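Intergenic-region protein (Escherichia coli CFT073, PDB 2WJ9) probably inhibits restriction enzymes of the host cell, acting as an antirestriction protein. Local coordinates at residues T72-V77 with W93-L98; H146-T151 with A155-Y160. All coordinates share one frame; numbering follows the deposited sequence.

Contact 1 (T72-V77 with W93-L98); sequences TLEPRV and WNLYTL. With SO4 (sulfate ion), chain H.
Val77 and Trp93 make the apolar contact between helix 73-84 and strand 93-98, the middle strand of a three-stranded antiparallel sheet. The two elements pack sparsely: no hydrogen bond crosses, and the nearest CA atoms, those of Glu74 and Leu95, are 10.2 Å apart. Val77 points at the strand, and its CG1 lies 4.3 Å from CZ3 of Trp93, meeting the indole obliquely. Phe78 meets the same indole edge-to-face, and Trp93 NE1 is hydrogen-bonded to the carbonyl of Gly90. One turn earlier, Glu74 reaches across toward the strand with CG anti to the backbone N (chi1 172°). Its OE2 comes within 4.4 Å of Leu95 CD2, but its polar partner is Trp60 NE1, on helix 59-64. Met105 of the neighbouring strand touches both Glu74 and Leu95.

On the same helix, Arg76 runs extended from CG to NE, and NE donates to Thr72 OG1 at 2.8 Å, with the hydroxyl tilted 20° from the guanidinium plane. That bond limits rotation of the guanidinium group. A sulfate, probably from the crystallisation liquor, sits at the guanidinium edge and is also held by Arg83; Arg76 NH1 donates to its O3 at 3.1 Å.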
ATOM      1  N   THR B  72      19.958  -0.889   9.588  1.00 29.16           N
ATOM      2  CA  THR B  72      19.559  -0.056  10.736  1.00 29.23           C
ATOM      3  C   THR B  72      18.075  -0.168  11.108  1.00 29.08           C
ATOM      4  O   THR B  72      17.649   0.370  12.143  1.00 29.09           O
ATOM      5  CB  THR B  72      19.863   1.456  10.492  1.00 28.88           C
ATOM      6  OG1 THR B  72      18.897   2.014   9.586  1.00 30.91           O
ATOM      7  CG2 THR B  72      21.266   1.658   9.954  1.00 30.29           C
ATOM      8  N   LEU B  73      17.276  -0.839  10.289  1.00 29.03           N
ATOM      9  CA  LEU B  73      15.820  -0.863  10.525  1.00 29.12           C
ATOM     10  C   LEU B  73      15.460  -1.498  11.886  1.00 29.36           C
ATOM     11  O   LEU B  73      14.611  -0.967  12.621  1.00 28.51           O
ATOM     12  CB  LEU B  73      15.076  -1.536   9.362  1.00 29.15           C
ATOM     13  CG  LEU B  73      15.031  -0.729   8.055  1.00 29.76           C
ATOM     14  CD1 LEU B  73      14.522  -1.588   6.880  1.00 29.71           C
ATOM     15  CD2 LEU B  73      14.194   0.530   8.213  1.00 30.46           C
ATOM     16  N   GLU B  74      16.090  -2.623  12.227  1.00 29.18           N
ATOM     17  CA  GLU B  74      15.794  -3.281  13.503  1.00 29.15           C
ATOM     18  C   GLU B  74      16.089  -2.354  14.713  1.00 29.06           C
ATOM     19  O   GLU B  74      15.214  -2.156  15.555  1.00 29.80           O
ATOM     20  CB  GLU B  74      16.462  -4.670  13.615  1.00 29.47           C
ATOM     21  CG  GLU B  74      16.323  -5.296  15.008  1.00 29.65           C
ATOM     22  CD  GLU B  74      16.596  -6.798  15.060  1.00 30.59           C
ATOM     23  OE1 GLU B  74      17.132  -7.254  16.091  1.00 32.18           O
ATOM     24  OE2 GLU B  74      16.285  -7.531  14.092  1.00 32.38           O
ATOM     25  N   PRO B  75      17.310  -1.784  14.812  1.00 28.87           N
ATOM     26  CA  PRO B  75      17.544  -0.717  15.800  1.00 28.53           C
ATOM     27  C   PRO B  75      16.532   0.447  15.784  1.00 28.27           C
ATOM     28  O   PRO B  75      16.186   0.980  16.854  1.00 27.44           O
ATOM     29  CB  PRO B  75      18.936  -0.200  15.422  1.00 29.22           C
ATOM     30  CG  PRO B  75      19.599  -1.347  14.814  1.00 29.43           C
ATOM     31  CD  PRO B  75      18.555  -2.145  14.110  1.00 29.05           C
ATOM     32  N   ARG B  76      16.088   0.864  14.606  1.00 27.97           N
ATOM     33  CA  ARG B  76      15.112   1.966  14.509  1.00 28.39           C
ATOM     34  C   ARG B  76      13.735   1.586  15.089  1.00 28.19           C
ATOM     35  O   ARG B  76      13.080   2.413  15.731  1.00 28.45           O
ATOM     36  CB  ARG B  76      14.979   2.475  13.068  1.00 28.16           C
ATOM     37  CG  ARG B  76      16.174   3.302  12.606  1.00 30.36           C
ATOM     38  CD  ARG B  76      16.054   3.737  11.145  1.00 30.52           C
ATOM     39  NE  ARG B  76      17.346   4.101  10.582  1.00 32.01           N
ATOM     40  CZ  ARG B  76      18.014   5.218  10.846  1.00 32.27           C
ATOM     41  NH1 ARG B  76      17.537   6.123  11.702  1.00 33.56           N
ATOM     42  NH2 ARG B  76      19.188   5.422  10.263  1.00 33.50           N
ATOM     43  N   VAL B  77      13.304   0.343  14.853  1.00 28.36           N
ATOM     44  CA  VAL B  77      12.046  -0.166  15.433  1.00 28.14           C
ATOM     45  C   VAL B  77      12.119  -0.146  16.967  1.00 28.47           C
ATOM     46  O   VAL B  77      11.208   0.346  17.639  1.00 28.83           O
ATOM     47  CB  VAL B  77      11.705  -1.596  14.956  1.00 27.99           C
ATOM     48  CG1 VAL B  77      10.469  -2.120  15.682  1.00 27.87           C
ATOM     49  CG2 VAL B  77      11.467  -1.626  13.428  1.00 26.62           C
ATOM     50  N   TRP B  93      11.307 -10.658  20.994  1.00 30.74           N
ATOM     51  CA  TRP B  93      10.850 -10.219  19.670  1.00 30.66           C
ATOM     52  C   TRP B  93      11.138 -11.241  18.564  1.00 30.46           C
ATOM     53  O   TRP B  93      12.256 -11.754  18.446  1.00 30.53           O
ATOM     54  CB  TRP B  93      11.469  -8.860  19.332  1.00 30.93           C
ATOM     55  CG  TRP B  93      10.897  -7.774  20.181  1.00 30.80           C
ATOM     56  CD1 TRP B  93      10.982  -7.676  21.546  1.00 31.99           C
ATOM     57  CD2 TRP B  93      10.121  -6.646  19.746  1.00 31.60           C
ATOM     58  NE1 TRP B  93      10.310  -6.562  21.978  1.00 31.76           N
ATOM     59  CE2 TRP B  93       9.782  -5.906  20.898  1.00 32.02           C
ATOM     60  CE3 TRP B  93       9.689  -6.184  18.494  1.00 31.43           C
ATOM     61  CZ2 TRP B  93       9.023  -4.735  20.841  1.00 32.09           C
ATOM     62  CZ3 TRP B  93       8.941  -5.009  18.436  1.00 31.08           C
ATOM     63  CH2 TRP B  93       8.617  -4.300  19.606  1.00 32.15           C
ATOM     64  N   ASN B  94      10.109 -11.531  17.773  1.00 30.47           N
ATOM     65  CA  ASN B  94      10.203 -12.467  16.647  1.00 30.30           C
ATOM     66  C   ASN B  94      10.066 -11.742  15.308  1.00 30.13           C
ATOM     67  O   ASN B  94       9.608 -10.597  15.247  1.00 30.23           O
ATOM     68  CB  ASN B  94       9.102 -13.527  16.735  1.00 30.78           C
ATOM     69  CG  ASN B  94       9.103 -14.277  18.054  1.00 32.01           C
ATOM     70  OD1 ASN B  94       8.052 -14.453  18.678  1.00 35.70           O
ATOM     71  ND2 ASN B  94      10.271 -14.738  18.477  1.00 31.22           N
ATOM     72  N   LEU B  95      10.457 -12.433  14.239  1.00 29.55           N
ATOM     73  CA  LEU B  95      10.339 -11.917  12.881  1.00 29.73           C
ATOM     74  C   LEU B  95       9.205 -12.633  12.146  1.00 29.50           C
ATOM     75  O   LEU B  95       9.018 -13.841  12.309  1.00 29.99           O
ATOM     76  CB  LEU B  95      11.666 -12.066  12.131  1.00 29.86           C
ATOM     77  CG  LEU B  95      12.920 -11.523  12.832  1.00 29.84           C
ATOM     78  CD1 LEU B  95      14.162 -11.673  11.949  1.00 30.59           C
ATOM     79  CD2 LEU B  95      12.743 -10.058  13.264  1.00 29.97           C
ATOM     80  N   TYR B  96       8.457 -11.869  11.345  1.00 29.54           N
ATOM     81  CA  TYR B  96       7.259 -12.360  10.644  1.00 29.22           C
ATOM     82  C   TYR B  96       7.203 -11.915   9.170  1.00 29.03           C
ATOM     83  O   TYR B  96       7.598 -10.801   8.827  1.00 28.60           O
ATOM     84  CB  TYR B  96       5.984 -11.869  11.354  1.00 29.29           C
ATOM     85  CG  TYR B  96       5.830 -12.400  12.759  1.00 29.39           C
ATOM     86  CD1 TYR B  96       5.230 -13.635  12.996  1.00 29.34           C
ATOM     87  CD2 TYR B  96       6.294 -11.677  13.851  1.00 30.01           C
ATOM     88  CE1 TYR B  96       5.095 -14.132  14.286  1.00 29.44           C
ATOM     89  CE2 TYR B  96       6.154 -12.158  15.148  1.00 29.40           C
ATOM     90  CZ  TYR B  96       5.563 -13.392  15.361  1.00 30.05           C
ATOM     91  OH  TYR B  96       5.440 -13.884  16.653  1.00 30.64           O
ATOM     92  N   THR B  97       6.684 -12.798   8.319  1.00 28.84           N
ATOM     93  CA  THR B  97       6.332 -12.475   6.929  1.00 28.98           C
ATOM     94  C   THR B  97       4.807 -12.428   6.750  1.00 28.87           C
ATOM     95  O   THR B  97       4.077 -13.092   7.491  1.00 29.15           O
ATOM     96  CB  THR B  97       6.946 -13.491   5.917  1.00 29.08           C
ATOM     97  OG1 THR B  97       6.448 -14.821   6.149  1.00 29.58           O
ATOM     98  CG2 THR B  97       8.473 -13.486   6.017  1.00 29.82           C
ATOM     99  N   LEU B  98       4.353 -11.639   5.771  1.00 28.41           N
ATOM    100  CA  LEU B  98       2.927 -11.501   5.440  1.00 28.37           C
ATOM    101  C   LEU B  98       2.692 -12.087   4.037  1.00 28.46           C
ATOM    102  O   LEU B  98       3.582 -12.034   3.195  1.00 28.92           O
ATOM    103  CB  LEU B  98       2.493 -10.020   5.500  1.00 28.92           C
ATOM    104  CG  LEU B  98       2.352  -9.343   6.886  1.00 28.05           C
ATOM    105  CD1 LEU B  98       2.384  -7.831   6.754  1.00 29.70           C
ATOM    106  CD2 LEU B  98       1.088  -9.793   7.618  1.00 28.79           C
TER
HETATM  107  S   SO4 H1158      15.131   7.760  13.936  1.00 36.21           S
HETATM  108  O1  SO4 H1158      13.761   8.276  14.005  1.00 39.68           O
HETATM  109  O2  SO4 H1158      15.720   7.764  15.272  1.00 38.57           O
HETATM  110  O3  SO4 H1158      15.010   6.395  13.392  1.00 34.99           O
HETATM  111  O4  SO4 H1158      15.937   8.639  13.075  1.00 37.69           O

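Contact 2 (H146-T151 with A155-Y160); sequences HHACRT and AMTVHY
The imidazole of His147 meets Met156 at its edge, with Thr151 of its own helix over one face. Met156 SD lies near the ring plane, 3.9 Å from His147 CD2 and 83° off the ring normal, in an edge-on sulfur-aromatic contact. The methionine chain crosses the histidine at about a right angle. Thr151 CG2 sits 3.6 Å above the ring plane, offset toward the rim. His147 NE2 is hydrogen-bonded to the carbonyl of Pro68, which helps fix the rotation of the ring.

Met156 starts out toward the other helix. With CG anti to the backbone N, CG lies 3.4 Å from Ala148 N. The bends at chi2 (79°) and chi3 then bring SD to the histidine edge and carry the chain end away from the other helix. The two segments form an antiparallel helical hairpin, with axes 8.4 Å apart at an angle of 161°. Helix 132-151 ends and helix 154-168 follows after a very short turn. Ala148 points at the other helix, and its CB lies 3.8 Å from both N and OG1 of Thr157.

The hairpin also faces the second subunit. Thr157 OG1 is hydrogen-bonded to the carbonyl of Ala36 of that subunit, and Ala36 also packs on Ala148. Cys149 points away from helix 154-168 and forms an interchain disulfide with Cys37 of the second subunit.

At the end of helix 132-151, the carbonyl of His147 is gripped twice, by Thr151 N and Thr151 OG1 from opposite faces of its plane. Thr151 OG1 is 2.8 Å from His147 O and is also hydrogen-bonded to Cys153 N in the turn.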
ATOM      1  N   HIS B 146       8.464   6.796   8.318  1.00 28.02           N
ATOM      2  CA  HIS B 146       9.543   7.754   8.499  1.00 27.91           C
ATOM      3  C   HIS B 146      10.681   7.499   7.507  1.00 27.08           C
ATOM      4  O   HIS B 146      11.159   8.410   6.838  1.00 26.40           O
ATOM      5  CB  HIS B 146      10.049   7.703   9.951  1.00 28.28           C
ATOM      6  CG  HIS B 146      11.043   8.767  10.293  1.00 28.66           C
ATOM      7  ND1 HIS B 146      12.391   8.645  10.026  1.00 29.60           N
ATOM      8  CD2 HIS B 146      10.891   9.956  10.927  1.00 28.14           C
ATOM      9  CE1 HIS B 146      13.019   9.724  10.457  1.00 28.25           C
ATOM     10  NE2 HIS B 146      12.133  10.534  11.008  1.00 29.70           N
ATOM     11  N   HIS B 147      11.077   6.234   7.372  1.00 26.75           N
ATOM     12  CA  HIS B 147      12.244   5.912   6.560  1.00 27.35           C
ATOM     13  C   HIS B 147      11.948   6.048   5.054  1.00 27.59           C
ATOM     14  O   HIS B 147      12.831   6.418   4.273  1.00 27.74           O
ATOM     15  CB  HIS B 147      12.747   4.507   6.902  1.00 26.79           C
ATOM     16  CG  HIS B 147      14.191   4.283   6.567  1.00 28.19           C
ATOM     17  ND1 HIS B 147      15.208   5.047   7.097  1.00 28.71           N
ATOM     18  CD2 HIS B 147      14.788   3.370   5.763  1.00 28.78           C
ATOM     19  CE1 HIS B 147      16.368   4.621   6.629  1.00 28.97           C
ATOM     20  NE2 HIS B 147      16.140   3.602   5.816  1.00 27.75           N
ATOM     21  N   ALA B 148      10.703   5.775   4.662  1.00 27.57           N
ATOM     22  CA  ALA B 148      10.258   6.034   3.285  1.00 27.19           C
ATOM     23  C   ALA B 148      10.378   7.526   2.934  1.00 27.42           C
ATOM     24  O   ALA B 148      10.839   7.891   1.845  1.00 27.12           O
ATOM     25  CB  ALA B 148       8.819   5.553   3.084  1.00 27.11           C
ATOM     26  N   CYS B 149       9.992   8.388   3.866  1.00 27.90           N
ATOM     27  CA  CYS B 149      10.062   9.830   3.627  1.00 28.28           C
ATOM     28  C   CYS B 149      11.504  10.356   3.596  1.00 28.59           C
ATOM     29  O   CYS B 149      11.809  11.287   2.852  1.00 28.56           O
ATOM     30  CB  CYS B 149       9.244  10.609   4.653  1.00 28.80           C
ATOM     31  SG  CYS B 149       7.483  10.259   4.601  1.00 30.00           S
ATOM     32  N   ARG B 150      12.381   9.761   4.398  1.00 28.54           N
ATOM     33  CA  ARG B 150      13.790  10.146   4.399  1.00 28.57           C
ATOM     34  C   ARG B 150      14.519   9.698   3.123  1.00 28.77           C
ATOM     35  O   ARG B 150      15.280  10.462   2.540  1.00 28.99           O
ATOM     36  CB  ARG B 150      14.507   9.594   5.638  1.00 28.60           C
ATOM     37  CG  ARG B 150      16.006   9.845   5.625  1.00 29.15           C
ATOM     38  CD  ARG B 150      16.681   9.420   6.904  1.00 29.28           C
ATOM     39  NE  ARG B 150      18.128   9.559   6.786  1.00 30.00           N
ATOM     40  CZ  ARG B 150      19.003   9.322   7.761  1.00 30.70           C
ATOM     41  NH1 ARG B 150      18.589   8.941   8.955  1.00 31.37           N
ATOM     42  NH2 ARG B 150      20.301   9.471   7.542  1.00 31.92           N
ATOM     43  N   THR B 151      14.294   8.453   2.713  1.00 28.42           N
ATOM     44  CA  THR B 151      15.070   7.852   1.628  1.00 28.60           C
ATOM     45  C   THR B 151      14.487   8.080   0.236  1.00 28.72           C
ATOM     46  O   THR B 151      15.201   7.950  -0.758  1.00 28.90           O
ATOM     47  CB  THR B 151      15.201   6.325   1.817  1.00 28.61           C
ATOM     48  OG1 THR B 151      13.897   5.743   1.810  1.00 28.33           O
ATOM     49  CG2 THR B 151      15.905   5.996   3.129  1.00 29.88           C
ATOM     50  N   ALA B 155      10.437   1.073  -2.442  1.00 28.22           N
ATOM     51  CA  ALA B 155      10.414  -0.242  -1.787  1.00 28.34           C
ATOM     52  C   ALA B 155      10.047  -0.131  -0.294  1.00 28.27           C
ATOM     53  O   ALA B 155       9.369  -1.001   0.240  1.00 28.71           O
ATOM     54  CB  ALA B 155      11.750  -0.964  -1.963  1.00 28.64           C
ATOM     55  N   MET B 156      10.475   0.945   0.369  1.00 28.64           N
ATOM     56  CA  MET B 156      10.138   1.161   1.790  1.00 28.60           C
ATOM     57  C   MET B 156       8.654   1.535   1.916  1.00 28.55           C
ATOM     58  O   MET B 156       7.952   1.035   2.815  1.00 28.65           O
ATOM     59  CB  MET B 156      11.038   2.234   2.419  1.00 28.67           C
ATOM     60  CG  MET B 156      10.872   2.414   3.936  1.00 28.86           C
ATOM     61  SD  MET B 156      11.666   1.223   5.038  1.00 29.02           S
ATOM     62  CE  MET B 156      10.546  -0.182   4.994  1.00 30.82           C
ATOM     63  N   THR B 157       8.195   2.403   1.012  1.00 28.12           N
ATOM     64  CA  THR B 157       6.770   2.774   0.896  1.00 28.08           C
ATOM     65  C   THR B 157       5.869   1.537   0.750  1.00 27.84           C
ATOM     66  O   THR B 157       4.821   1.425   1.399  1.00 27.54           O
ATOM     67  CB  THR B 157       6.511   3.731  -0.310  1.00 27.74           C
ATOM     68  OG1 THR B 157       7.578   4.682  -0.450  1.00 27.80           O
ATOM     69  CG2 THR B 157       5.177   4.476  -0.160  1.00 29.14           C
ATOM     70  N   VAL B 158       6.271   0.599  -0.107  1.00 27.96           N
ATOM     71  CA  VAL B 158       5.489  -0.616  -0.278  1.00 28.12           C
ATOM     72  C   VAL B 158       5.399  -1.464   1.006  1.00 28.39           C
ATOM     73  O   VAL B 158       4.317  -1.943   1.340  1.00 28.53           O
ATOM     74  CB  VAL B 158       6.000  -1.439  -1.469  1.00 27.67           C
ATOM     75  CG1 VAL B 158       5.377  -2.835  -1.476  1.00 28.06           C
ATOM     76  CG2 VAL B 158       5.731  -0.681  -2.780  1.00 26.82           C
ATOM     77  N   HIS B 159       6.508  -1.617   1.728  1.00 28.56           N
ATOM     78  CA  HIS B 159       6.480  -2.249   3.058  1.00 29.09           C
ATOM     79  C   HIS B 159       5.482  -1.551   4.004  1.00 28.86           C
ATOM     80  O   HIS B 159       4.734  -2.215   4.731  1.00 28.94           O
ATOM     81  CB  HIS B 159       7.884  -2.313   3.685  1.00 29.37           C
ATOM     82  CG  HIS B 159       8.642  -3.562   3.344  1.00 30.45           C
ATOM     83  ND1 HIS B 159       8.192  -4.821   3.683  1.00 30.87           N
ATOM     84  CD2 HIS B 159       9.818  -3.747   2.695  1.00 31.26           C
ATOM     85  CE1 HIS B 159       9.047  -5.728   3.242  1.00 30.07           C
ATOM     86  NE2 HIS B 159      10.047  -5.104   2.645  1.00 29.23           N
ATOM     87  N   TYR B 160       5.455  -0.218   3.986  1.00 28.59           N
ATOM     88  CA  TYR B 160       4.486   0.525   4.790  1.00 29.53           C
ATOM     89  C   TYR B 160       3.035   0.197   4.418  1.00 29.59           C
ATOM     90  O   TYR B 160       2.226  -0.125   5.292  1.00 29.88           O
ATOM     91  CB  TYR B 160       4.719   2.034   4.679  1.00 29.26           C
ATOM     92  CG  TYR B 160       3.702   2.850   5.464  1.00 29.80           C
ATOM     93  CD1 TYR B 160       3.697   2.817   6.850  1.00 30.59           C
ATOM     94  CD2 TYR B 160       2.734   3.614   4.824  1.00 32.32           C
ATOM     95  CE1 TYR B 160       2.767   3.534   7.589  1.00 31.46           C
ATOM     96  CE2 TYR B 160       1.791   4.357   5.559  1.00 32.17           C
ATOM     97  CZ  TYR B 160       1.816   4.305   6.948  1.00 31.79           C
ATOM     98  OH  TYR B 160       0.893   5.032   7.700  1.00 32.19           O
TER

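From the N terminus, the chain passes through helix 59-64 before contact 1 opens at 72-77. Contact 1 closes at 93-98, over a 15-residue connection that includes the rest of helix 73-84. The chain then completes its strands and enters helix 132-151. Contact 2 closes the short two-residue link between this helix and helix 154-168. The two contacts are in series, neither nested nor crossed, with centres about 14 Å apart. Helix 73-84 joins them: Leu73 CD2 packs 3.8 Å from His147 CD2 and 4.1 Å from Met156 SD. Thus one helix lies between the three-stranded sheet and the helical hairpin.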